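Local coordinates for uncharacterized protein YacP (Bacillus subtilis, PDB 5MQ8) that acts as an endoribonuclease (Rae1) with a PIN-like NYN domain and takes part in ribosome-dependent mRNA decay, at residues T79-Q89 with E107-G115; N24-I34 with F52-K63. All coordinates share one frame; numbering follows the deposited sequence.

Interaction 1. Residues T79-Q89 with E107-G115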
loop_
_atom_site.group_PDB
_atom_site.type_symbol
_atom_site.label_atom_id
_atom_site.label_comp_id
_atom_site.label_asym_id
_atom_site.label_seq_id
_atom_site.Cartn_x
_atom_site.Cartn_y
_atom_site.Cartn_z
ATOM N N THR A 79 31.542 -17.024 9.778
ATOM C CA THR A 79 30.773 -17.160 8.542
ATOM C C THR A 79 29.308 -17.429 8.903
ATOM O O THR A 79 29.015 -17.848 10.026
ATOM C CB THR A 79 31.348 -18.269 7.654
ATOM O OG1 THR A 79 31.494 -19.452 8.438
ATOM C CG2 THR A 79 32.690 -17.882 7.020
ATOM N N ALA A 80 28.400 -17.199 7.940
ATOM C CA ALA A 80 26.965 -17.383 8.085
ATOM C C ALA A 80 26.613 -18.790 8.528
ATOM O O ALA A 80 25.756 -18.928 9.392
ATOM C CB ALA A 80 26.246 -17.027 6.791
ATOM N N ASP A 81 27.302 -19.829 8.000
ATOM C CA ASP A 81 27.041 -21.217 8.387
ATOM C C ASP A 81 27.350 -21.496 9.868
ATOM O O ASP A 81 26.686 -22.336 10.466
ATOM C CB ASP A 81 27.751 -22.222 7.462
ATOM C CG ASP A 81 29.250 -22.256 7.570
ATOM O OD1 ASP A 81 29.876 -21.229 7.297
ATOM O OD2 ASP A 81 29.798 -23.339 7.848
ATOM N N GLU A 82 28.343 -20.792 10.440
ATOM C CA GLU A 82 28.733 -20.927 11.850
ATOM C C GLU A 82 27.672 -20.288 12.753
ATOM O O GLU A 82 27.261 -20.908 13.737
ATOM C CB GLU A 82 30.123 -20.325 12.109
ATOM C CG GLU A 82 31.239 -21.123 11.450
ATOM C CD GLU A 82 32.625 -20.500 11.445
ATOM O OE1 GLU A 82 32.746 -19.279 11.695
ATOM O OE2 GLU A 82 33.592 -21.233 11.143
ATOM N N ARG A 83 27.180 -19.087 12.376
ATOM C CA ARG A 83 26.115 -18.403 13.111
ATOM C C ARG A 83 24.807 -19.183 13.025
ATOM O O ARG A 83 24.139 -19.359 14.038
ATOM C CB ARG A 83 25.955 -16.933 12.672
ATOM C CG ARG A 83 24.848 -16.157 13.415
ATOM C CD ARG A 83 25.037 -16.092 14.929
ATOM N NE ARG A 83 26.239 -15.339 15.258
ATOM C CZ ARG A 83 26.274 -14.229 15.983
ATOM N NH1 ARG A 83 25.169 -13.762 16.552
ATOM N NH2 ARG A 83 27.421 -13.599 16.181
ATOM N N ILE A 84 24.481 -19.705 11.834
ATOM C CA ILE A 84 23.288 -20.516 11.603
ATOM C C ILE A 84 23.314 -21.781 12.504
ATOM O O ILE A 84 22.295 -22.106 13.121
ATOM C CB ILE A 84 23.074 -20.798 10.092
ATOM C CG1 ILE A 84 22.480 -19.546 9.409
ATOM C CG2 ILE A 84 22.177 -22.016 9.868
ATOM C CD1 ILE A 84 22.590 -19.479 7.893
ATOM N N GLU A 85 24.489 -22.428 12.639
ATOM C CA GLU A 85 24.656 -23.594 13.521
ATOM C C GLU A 85 24.391 -23.207 14.998
ATOM O O GLU A 85 23.680 -23.930 15.687
ATOM C CB GLU A 85 26.068 -24.191 13.363
ATOM C CG GLU A 85 26.285 -25.486 14.132
ATOM C CD GLU A 85 27.715 -25.989 14.160
ATOM O OE1 GLU A 85 27.906 -27.218 14.025
ATOM O OE2 GLU A 85 28.644 -25.162 14.309
ATOM N N LYS A 86 24.953 -22.075 15.465
ATOM C CA LYS A 86 24.777 -21.565 16.832
ATOM C C LYS A 86 23.295 -21.301 17.100
ATOM O O LYS A 86 22.790 -21.721 18.141
ATOM C CB LYS A 86 25.592 -20.284 17.059
ATOM C CG LYS A 86 27.073 -20.530 17.304
ATOM C CD LYS A 86 27.863 -19.243 17.178
ATOM C CE LYS A 86 29.344 -19.487 17.001
ATOM N NZ LYS A 86 30.092 -18.232 16.727
ATOM N N LEU A 87 22.588 -20.658 16.136
ATOM C CA LEU A 87 21.155 -20.367 16.239
ATOM C C LEU A 87 20.318 -21.635 16.303
ATOM O O LEU A 87 19.431 -21.724 17.147
ATOM C CB LEU A 87 20.685 -19.479 15.080
ATOM C CG LEU A 87 21.080 -18.018 15.192
ATOM C CD1 LEU A 87 21.132 -17.387 13.842
ATOM C CD2 LEU A 87 20.141 -17.262 16.138
ATOM N N ALA A 88 20.619 -22.627 15.446
ATOM C CA ALA A 88 19.914 -23.907 15.432
ATOM C C ALA A 88 20.108 -24.698 16.730
ATOM O O ALA A 88 19.187 -25.393 17.153
ATOM C CB ALA A 88 20.363 -24.741 14.254
ATOM N N GLN A 89 21.300 -24.593 17.349
ATOM C CA GLN A 89 21.620 -25.270 18.602
ATOM C C GLN A 89 20.923 -24.590 19.778
ATOM O O GLN A 89 20.468 -25.277 20.689
ATOM C CB GLN A 89 23.136 -25.321 18.818
ATOM C CG GLN A 89 23.826 -26.366 17.935
ATOM C CD GLN A 89 25.337 -26.322 17.993
ATOM O OE1 GLN A 89 25.950 -25.400 18.548
ATOM N NE2 GLN A 89 25.974 -27.311 17.386
ATOM N N GLU A 107 31.224 -23.611 2.119
ATOM C CA GLU A 107 31.370 -23.719 3.568
ATOM C C GLU A 107 31.053 -25.113 4.058
ATOM O O GLU A 107 30.457 -25.912 3.334
ATOM C CB GLU A 107 30.522 -22.659 4.302
ATOM C CG GLU A 107 30.901 -21.210 4.017
ATOM C CD GLU A 107 32.291 -20.748 4.396
ATOM O OE1 GLU A 107 32.718 -19.713 3.848
ATOM O OE2 GLU A 107 32.949 -21.390 5.246
ATOM N N GLN A 108 31.460 -25.405 5.293
ATOM C CA GLN A 108 31.259 -26.705 5.927
ATOM C C GLN A 108 29.810 -27.103 6.084
ATOM O O GLN A 108 29.478 -28.259 5.813
ATOM C CB GLN A 108 31.971 -26.776 7.286
ATOM C CG GLN A 108 33.436 -27.248 7.257
ATOM C CD GLN A 108 33.852 -28.145 6.103
ATOM O OE1 GLN A 108 34.199 -27.673 5.013
ATOM N NE2 GLN A 108 33.816 -29.454 6.315
ATOM N N TRP A 109 28.938 -26.150 6.520
ATOM C CA TRP A 109 27.509 -26.388 6.768
ATOM C C TRP A 109 27.324 -27.610 7.681
ATOM O O TRP A 109 26.544 -28.509 7.377
ATOM C CB TRP A 109 26.712 -26.485 5.448
ATOM C CG TRP A 109 26.655 -25.171 4.727
ATOM C CD1 TRP A 109 27.411 -24.791 3.657
ATOM C CD2 TRP A 109 25.906 -24.010 5.126
ATOM N NE1 TRP A 109 27.156 -23.480 3.338
ATOM C CE2 TRP A 109 26.248 -22.968 4.235
ATOM C CE3 TRP A 109 24.961 -23.753 6.144
ATOM C CZ2 TRP A 109 25.701 -21.679 4.345
ATOM C CZ3 TRP A 109 24.407 -22.481 6.241
ATOM C CH2 TRP A 109 24.784 -21.459 5.356
ATOM N N ALA A 110 28.084 -27.635 8.795
ATOM C CA ALA A 110 28.085 -28.709 9.804
ATOM C C ALA A 110 26.695 -29.009 10.373
ATOM O O ALA A 110 26.436 -30.148 10.755
ATOM C CB ALA A 110 29.050 -28.368 10.927
ATOM N N ILE A 111 25.782 -28.005 10.367
ATOM C CA ILE A 111 24.409 -28.130 10.856
ATOM C C ILE A 111 23.574 -29.154 10.051
ATOM O O ILE A 111 22.601 -29.692 10.585
ATOM C CB ILE A 111 23.727 -26.733 10.945
ATOM C CG1 ILE A 111 22.506 -26.767 11.900
ATOM C CG2 ILE A 111 23.391 -26.139 9.555
ATOM C CD1 ILE A 111 21.333 -25.999 11.439
ATOM N N PHE A 112 23.964 -29.443 8.790
ATOM C CA PHE A 112 23.229 -30.390 7.956
ATOM C C PHE A 112 23.454 -31.857 8.375
ATOM O O PHE A 112 22.773 -32.759 7.871
ATOM C CB PHE A 112 23.503 -30.149 6.465
ATOM C CG PHE A 112 22.947 -28.836 5.956
ATOM C CD1 PHE A 112 21.678 -28.402 6.334
ATOM C CD2 PHE A 112 23.673 -28.055 5.065
ATOM C CE1 PHE A 112 21.175 -27.186 5.880
ATOM C CE2 PHE A 112 23.165 -26.836 4.601
ATOM C CZ PHE A 112 21.918 -26.413 5.008
ATOM N N GLY A 113 24.371 -32.060 9.325
ATOM C CA GLY A 113 24.653 -33.346 9.951
ATOM C C GLY A 113 24.076 -33.395 11.356
ATOM O O GLY A 113 24.330 -34.346 12.096
ATOM N N GLN A 114 23.297 -32.360 11.738
ATOM C CA GLN A 114 22.674 -32.220 13.059
ATOM C C GLN A 114 21.129 -32.117 12.996
ATOM O O GLN A 114 20.507 -31.495 13.872
ATOM C CB GLN A 114 23.267 -31.010 13.811
ATOM C CG GLN A 114 24.706 -31.190 14.259
ATOM C CD GLN A 114 25.343 -29.871 14.598
ATOM O OE1 GLN A 114 25.030 -29.237 15.610
ATOM N NE2 GLN A 114 26.268 -29.435 13.762
ATOM N N GLY A 115 20.534 -32.729 11.970
ATOM C CA GLY A 115 19.085 -32.772 11.797
ATOM C C GLY A 115 18.426 -31.663 10.990
ATOM O O GLY A 115 17.249 -31.789 10.635
HETATM O O HOH W 1 26.484 -24.928 9.892
HETATM O O HOH W 2 29.291 -25.118 9.815
HETATM O O HOH W 3 32.432 -23.351 7.072
#
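Helix 80-90 meets the loop between strands 98-101 and 117-119 at two points, with the CA atoms closest at Asp81-Trp109 and Glu85-Ile111. Asp81 lies at the first turn of the helix. Asp81 CB sits over the six-membered ring of Trp109, 3.3 Å from the centroid and almost on the ring normal, a CH-pi contact. CD1 of Ile84 comes to the edge of the same ring, near its plane. The ring NH is held by Asp104. The carboxylate of Asp81 continues past the ring to the loop backbone. Asp81 OD2 accepts from Trp109 N at 3.2 Å, with the donor above the carboxylate plane. Two waters extend this link, one to Ala110 N and one to both Gln108 N and the carboxylate of Glu107. A third water joins Asp81 O to Ile111 N. The other oxygen, Asp81 OD1, accepts from Thr79 OG1 at 2.7 Å.

Further along the helix, Ile111 packs on Glu85 and Ala88. Its CG1 is anti to the backbone N (chi1 -160°), which carries the branch to the helix. Toward the exposed end, the amide of Gln114 pairs with two side chains. Gln114 NE2 donates to Glu85 OE1 at 2.8 Å, on its anti lone pair. Gln114 OE1 accepts from Gln89 NE2 in the carbonyl plane. Asp81 thus ties the two segments together. One carboxylate oxygen takes Trp109 N and two waters, and the other takes the Thr79 hydroxyl, so the group is held by both the loop backbone and the start of its own helix.

Interaction 2. Residues N24-I34 with F52-K63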
loop_
_atom_site.group_PDB
_atom_site.type_symbol
_atom_site.label_atom_id
_atom_site.label_comp_id
_atom_site.label_asym_id
_atom_site.label_seq_id
_atom_site.Cartn_x
_atom_site.Cartn_y
_atom_site.Cartn_z
ATOM N N ASN A 24 26.291 0.226 -2.079
ATOM C CA ASN A 24 26.536 0.368 -0.639
ATOM C C ASN A 24 26.425 -0.986 0.113
ATOM O O ASN A 24 25.659 -1.112 1.072
ATOM C CB ASN A 24 25.633 1.473 -0.043
ATOM C CG ASN A 24 25.942 1.923 1.382
ATOM O OD1 ASN A 24 25.081 2.459 2.069
ATOM N ND2 ASN A 24 27.171 1.735 1.868
ATOM N N SER A 25 27.191 -2.001 -0.362
ATOM C CA SER A 25 27.264 -3.369 0.176
ATOM C C SER A 25 25.876 -4.078 0.220
ATOM O O SER A 25 25.448 -4.603 1.259
ATOM C CB SER A 25 27.978 -3.399 1.530
ATOM O OG SER A 25 29.340 -3.022 1.415
ATOM N N PHE A 26 25.190 -4.079 -0.946
ATOM C CA PHE A 26 23.881 -4.697 -1.190
ATOM C C PHE A 26 22.770 -4.194 -0.246
ATOM O O PHE A 26 21.916 -4.979 0.161
ATOM C CB PHE A 26 24.000 -6.237 -1.160
ATOM C CG PHE A 26 24.891 -6.832 -2.222
ATOM C CD1 PHE A 26 24.381 -7.166 -3.474
ATOM C CD2 PHE A 26 26.232 -7.103 -1.958
ATOM C CE1 PHE A 26 25.197 -7.754 -4.447
ATOM C CE2 PHE A 26 27.053 -7.674 -2.940
ATOM C CZ PHE A 26 26.528 -7.997 -4.174
ATOM N N GLU A 27 22.784 -2.883 0.085
ATOM C CA GLU A 27 21.835 -2.241 1.001
ATOM C C GLU A 27 20.382 -2.411 0.561
ATOM O O GLU A 27 19.534 -2.744 1.387
ATOM C CB GLU A 27 22.180 -0.763 1.203
ATOM C CG GLU A 27 21.317 -0.076 2.250
ATOM C CD GLU A 27 21.559 1.405 2.462
ATOM O OE1 GLU A 27 21.904 2.107 1.483
ATOM O OE2 GLU A 27 21.354 1.874 3.605
ATOM N N GLU A 28 20.105 -2.186 -0.736
ATOM C CA GLU A 28 18.778 -2.332 -1.308
ATOM C C GLU A 28 18.376 -3.803 -1.364
ATOM O O GLU A 28 17.241 -4.128 -1.008
ATOM C CB GLU A 28 18.681 -1.656 -2.681
ATOM C CG GLU A 28 18.480 -0.156 -2.559
ATOM C CD GLU A 28 18.507 0.673 -3.830
ATOM O OE1 GLU A 28 18.160 0.151 -4.915
ATOM O OE2 GLU A 28 18.857 1.870 -3.729
ATOM N N ALA A 29 19.311 -4.693 -1.751
ATOM C CA ALA A 29 19.042 -6.132 -1.824
ATOM C C ALA A 29 18.683 -6.713 -0.439
ATOM O O ALA A 29 17.757 -7.519 -0.329
ATOM C CB ALA A 29 20.230 -6.861 -2.424
ATOM N N ARG A 30 19.387 -6.253 0.610
ATOM C CA ARG A 30 19.179 -6.621 2.008
ATOM C C ARG A 30 17.761 -6.202 2.454
ATOM O O ARG A 30 17.026 -7.021 2.998
ATOM C CB ARG A 30 20.268 -5.975 2.875
ATOM C CG ARG A 30 20.075 -6.093 4.379
ATOM C CD ARG A 30 19.710 -4.747 4.965
ATOM N NE ARG A 30 20.887 -4.004 5.367
ATOM C CZ ARG A 30 20.914 -2.691 5.557
ATOM N NH1 ARG A 30 19.828 -1.956 5.348
ATOM N NH2 ARG A 30 22.031 -2.100 5.948
ATOM N N ASP A 31 17.383 -4.945 2.180
ATOM C CA ASP A 31 16.073 -4.390 2.507
ATOM C C ASP A 31 14.927 -5.136 1.828
ATOM O O ASP A 31 13.943 -5.447 2.493
ATOM C CB ASP A 31 16.028 -2.895 2.154
ATOM C CG ASP A 31 16.870 -2.002 3.061
ATOM O OD1 ASP A 31 17.312 -2.484 4.128
ATOM O OD2 ASP A 31 17.071 -0.818 2.706
ATOM N N VAL A 32 15.055 -5.433 0.510
ATOM C CA VAL A 32 14.041 -6.169 -0.248
ATOM C C VAL A 32 13.900 -7.581 0.335
ATOM O O VAL A 32 12.769 -8.020 0.588
ATOM C CB VAL A 32 14.301 -6.174 -1.781
ATOM C CG1 VAL A 32 13.300 -7.076 -2.511
ATOM C CG2 VAL A 32 14.251 -4.758 -2.350
ATOM N N LEU A 33 15.049 -8.252 0.614
ATOM C CA LEU A 33 15.054 -9.591 1.198
ATOM C C LEU A 33 14.343 -9.641 2.548
ATOM O O LEU A 33 13.527 -10.537 2.758
ATOM C CB LEU A 33 16.484 -10.179 1.277
ATOM C CG LEU A 33 16.644 -11.553 1.941
ATOM C CD1 LEU A 33 15.855 -12.649 1.177
ATOM C CD2 LEU A 33 18.116 -11.914 2.053
ATOM N N ILE A 34 14.611 -8.665 3.439
ATOM C CA ILE A 34 13.940 -8.581 4.755
ATOM C C ILE A 34 12.416 -8.466 4.608
ATOM O O ILE A 34 11.680 -9.138 5.347
ATOM C CB ILE A 34 14.542 -7.452 5.628
ATOM C CG1 ILE A 34 15.992 -7.793 6.028
ATOM C CG2 ILE A 34 13.683 -7.177 6.863
ATOM C CD1 ILE A 34 16.823 -6.582 6.421
ATOM N N PHE A 52 23.174 -12.448 7.894
ATOM C CA PHE A 52 23.986 -11.748 6.927
ATOM C C PHE A 52 25.446 -11.778 7.341
ATOM O O PHE A 52 25.786 -11.465 8.488
ATOM C CB PHE A 52 23.534 -10.290 6.770
ATOM C CG PHE A 52 22.203 -10.093 6.088
ATOM C CD1 PHE A 52 22.041 -10.388 4.736
ATOM C CD2 PHE A 52 21.124 -9.550 6.776
ATOM C CE1 PHE A 52 20.812 -10.172 4.096
ATOM C CE2 PHE A 52 19.895 -9.335 6.132
ATOM C CZ PHE A 52 19.747 -9.657 4.801
ATOM N N ASP A 53 26.312 -12.137 6.392
ATOM C CA ASP A 53 27.742 -12.116 6.604
ATOM C C ASP A 53 28.094 -10.606 6.671
ATOM O O ASP A 53 27.869 -9.885 5.696
ATOM C CB ASP A 53 28.452 -12.801 5.419
ATOM C CG ASP A 53 29.960 -12.884 5.594
ATOM O OD1 ASP A 53 30.610 -11.811 5.662
ATOM O OD2 ASP A 53 30.484 -14.018 5.681
ATOM N N ALA A 54 28.581 -10.135 7.843
ATOM C CA ALA A 54 28.914 -8.723 8.102
ATOM C C ALA A 54 30.000 -8.114 7.188
ATOM O O ALA A 54 30.046 -6.890 7.037
ATOM C CB ALA A 54 29.292 -8.537 9.564
ATOM N N HIS A 55 30.864 -8.950 6.583
ATOM C CA HIS A 55 31.898 -8.464 5.663
ATOM C C HIS A 55 31.402 -8.255 4.233
ATOM O O HIS A 55 32.082 -7.579 3.452
ATOM C CB HIS A 55 33.145 -9.357 5.688
ATOM C CG HIS A 55 33.915 -9.184 6.953
ATOM N ND1 HIS A 55 34.698 -8.055 7.174
ATOM C CD2 HIS A 55 33.912 -9.942 8.071
ATOM C CE1 HIS A 55 35.174 -8.189 8.398
ATOM N NE2 HIS A 55 34.723 -9.304 8.979
ATOM N N LEU A 56 30.225 -8.816 3.888
ATOM C CA LEU A 56 29.666 -8.704 2.534
ATOM C C LEU A 56 28.404 -7.836 2.453
ATOM O O LEU A 56 28.139 -7.233 1.406
ATOM C CB LEU A 56 29.386 -10.101 1.949
ATOM C CG LEU A 56 30.559 -11.094 1.918
ATOM C CD1 LEU A 56 30.061 -12.519 1.948
ATOM C CD2 LEU A 56 31.445 -10.866 0.705
ATOM N N VAL A 57 27.604 -7.804 3.530
ATOM C CA VAL A 57 26.356 -7.045 3.536
ATOM C C VAL A 57 26.420 -5.891 4.529
ATOM O O VAL A 57 26.880 -6.067 5.661
ATOM C CB VAL A 57 25.108 -7.953 3.763
ATOM C CG1 VAL A 57 23.799 -7.163 3.624
ATOM C CG2 VAL A 57 25.110 -9.156 2.815
ATOM N N LYS A 58 25.935 -4.716 4.083
ATOM C CA LYS A 58 25.854 -3.466 4.836
ATOM C C LYS A 58 25.065 -3.668 6.129
ATOM O O LYS A 58 23.959 -4.218 6.104
ATOM C CB LYS A 58 25.202 -2.385 3.951
ATOM C CG LYS A 58 24.871 -1.066 4.639
ATOM C CD LYS A 58 25.991 -0.045 4.622
ATOM C CE LYS A 58 25.833 0.957 5.743
ATOM N NZ LYS A 58 24.643 1.839 5.555
ATOM N N GLY A 59 25.663 -3.231 7.239
ATOM C CA GLY A 59 25.066 -3.301 8.566
ATOM C C GLY A 59 23.881 -2.368 8.703
ATOM O O GLY A 59 23.786 -1.358 7.993
ATOM N N LEU A 60 22.948 -2.739 9.590
ATOM C CA LEU A 60 21.720 -1.997 9.876
ATOM C C LEU A 60 21.996 -0.612 10.474
ATOM O O LEU A 60 21.332 0.355 10.083
ATOM C CB LEU A 60 20.818 -2.826 10.811
ATOM C CG LEU A 60 19.570 -3.503 10.220
ATOM C CD1 LEU A 60 19.769 -3.972 8.786
ATOM C CD2 LEU A 60 19.140 -4.677 11.080
ATOM N N GLU A 61 22.996 -0.518 11.393
ATOM C CA GLU A 61 23.398 0.706 12.105
ATOM C C GLU A 61 22.190 1.292 12.863
ATOM O O GLU A 61 21.784 0.721 13.878
ATOM C CB GLU A 61 24.065 1.745 11.166
ATOM C CG GLU A 61 25.427 1.345 10.624
ATOM C CD GLU A 61 26.128 2.442 9.843
ATOM O OE1 GLU A 61 27.073 3.054 10.393
ATOM O OE2 GLU A 61 25.726 2.697 8.684
ATOM N N LYS A 62 21.582 2.379 12.334
ATOM C CA LYS A 62 20.406 3.030 12.919
ATOM C C LYS A 62 19.151 2.192 12.668
ATOM O O LYS A 62 18.419 1.904 13.616
ATOM C CB LYS A 62 20.226 4.451 12.342
ATOM C CG LYS A 62 19.115 5.263 13.004
ATOM C CD LYS A 62 19.035 6.677 12.442
ATOM C CE LYS A 62 18.385 7.634 13.412
ATOM N NZ LYS A 62 16.902 7.527 13.404
ATOM N N LYS A 63 18.914 1.817 11.383
ATOM C CA LYS A 63 17.763 1.070 10.867
ATOM C C LYS A 63 17.213 -0.003 11.805
ATOM O O LYS A 63 17.913 -0.957 12.171
ATOM C CB LYS A 63 18.071 0.457 9.489
ATOM C CG LYS A 63 17.417 1.182 8.320
ATOM C CD LYS A 63 17.999 0.723 6.986
ATOM C CE LYS A 63 17.495 1.549 5.826
ATOM N NZ LYS A 63 18.247 1.274 4.570
HETATM O O HOH W 4 21.580 0.818 6.272
#
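Arg30 reaches from helix 23-44 across to the loop that follows strand 47-52, within the parallel alpha/beta fold of the PIN-like NYN domain. Bends at chi2 (-109°) and chi3 (-90°) turn the edge of the guanidinium to the loop carbonyl. Arg30 NE and NH2 grip Lys58 O side-on from the same face of its carbonyl plane, at 3.2 Å and 2.9 Å. NE is tilted from that plane and NH2 stands well above it, yet the oxygen lies almost in the guanidinium plane. Leu60 CD1 lies over the centre of one guanidinium face. At the edge, NH1 forms a salt bridge with Asp31 OD1, and this second anchor helps fix the rotation of the group.

The aliphatic part of Arg30 faces the core. Arg30 CG lies 3.6 Å from Phe52 CZ, an off-centre CH-pi contact that meets the ring obliquely. The two side chains cross at about a right angle. Leu33 runs antiparallel to Phe52, with its CD2 near CE1. Ile34 CD1 approaches CE2 of the same ring, and Phe73 meets this ring from the neighbouring strand. CG1 of Val57 packs on Arg30 CB.

Toward the surface, carboxylates and amines form a salt-bridge network. Glu27 and Lys58 extend together, and their charged ends make a long salt bridge. A water joins Glu27 OE2 to Arg30 NH2. Lys63, poorly ordered, crosses Asp31 at about a right angle. Lys63 NZ is 3.0 Å from Asp31 OD2, a salt bridge made on the syn lone pair, and bonds weakly to Glu27 OE2. The backbone adds one bond, Lys58 N to Ser25 O at 2.9 Å.

Overall arrangement
Both contacts pack a helix of the parallel alpha/beta domain against a loop that follows a sheet strand. Interaction 2 comes earlier in the chain and lies nearer its centre. Each has a buried aromatic ring, Trp109 packed on the sheet and Phe52 at a strand end. In each a buried polar residue, Asp81 or Arg30, binds the loop backbone, with exposed residues such as Gln89 and Gln114 or Lys63 outside. Interaction 1 relies on carboxylates, amides and bridging waters, interaction 2 on a network of opposite charges. The helix of interaction 2 also touches the second subunit. The centres of interactions 1 and 2 are about 21 Å apart, and the two meet where Thr79 packs on Asp53.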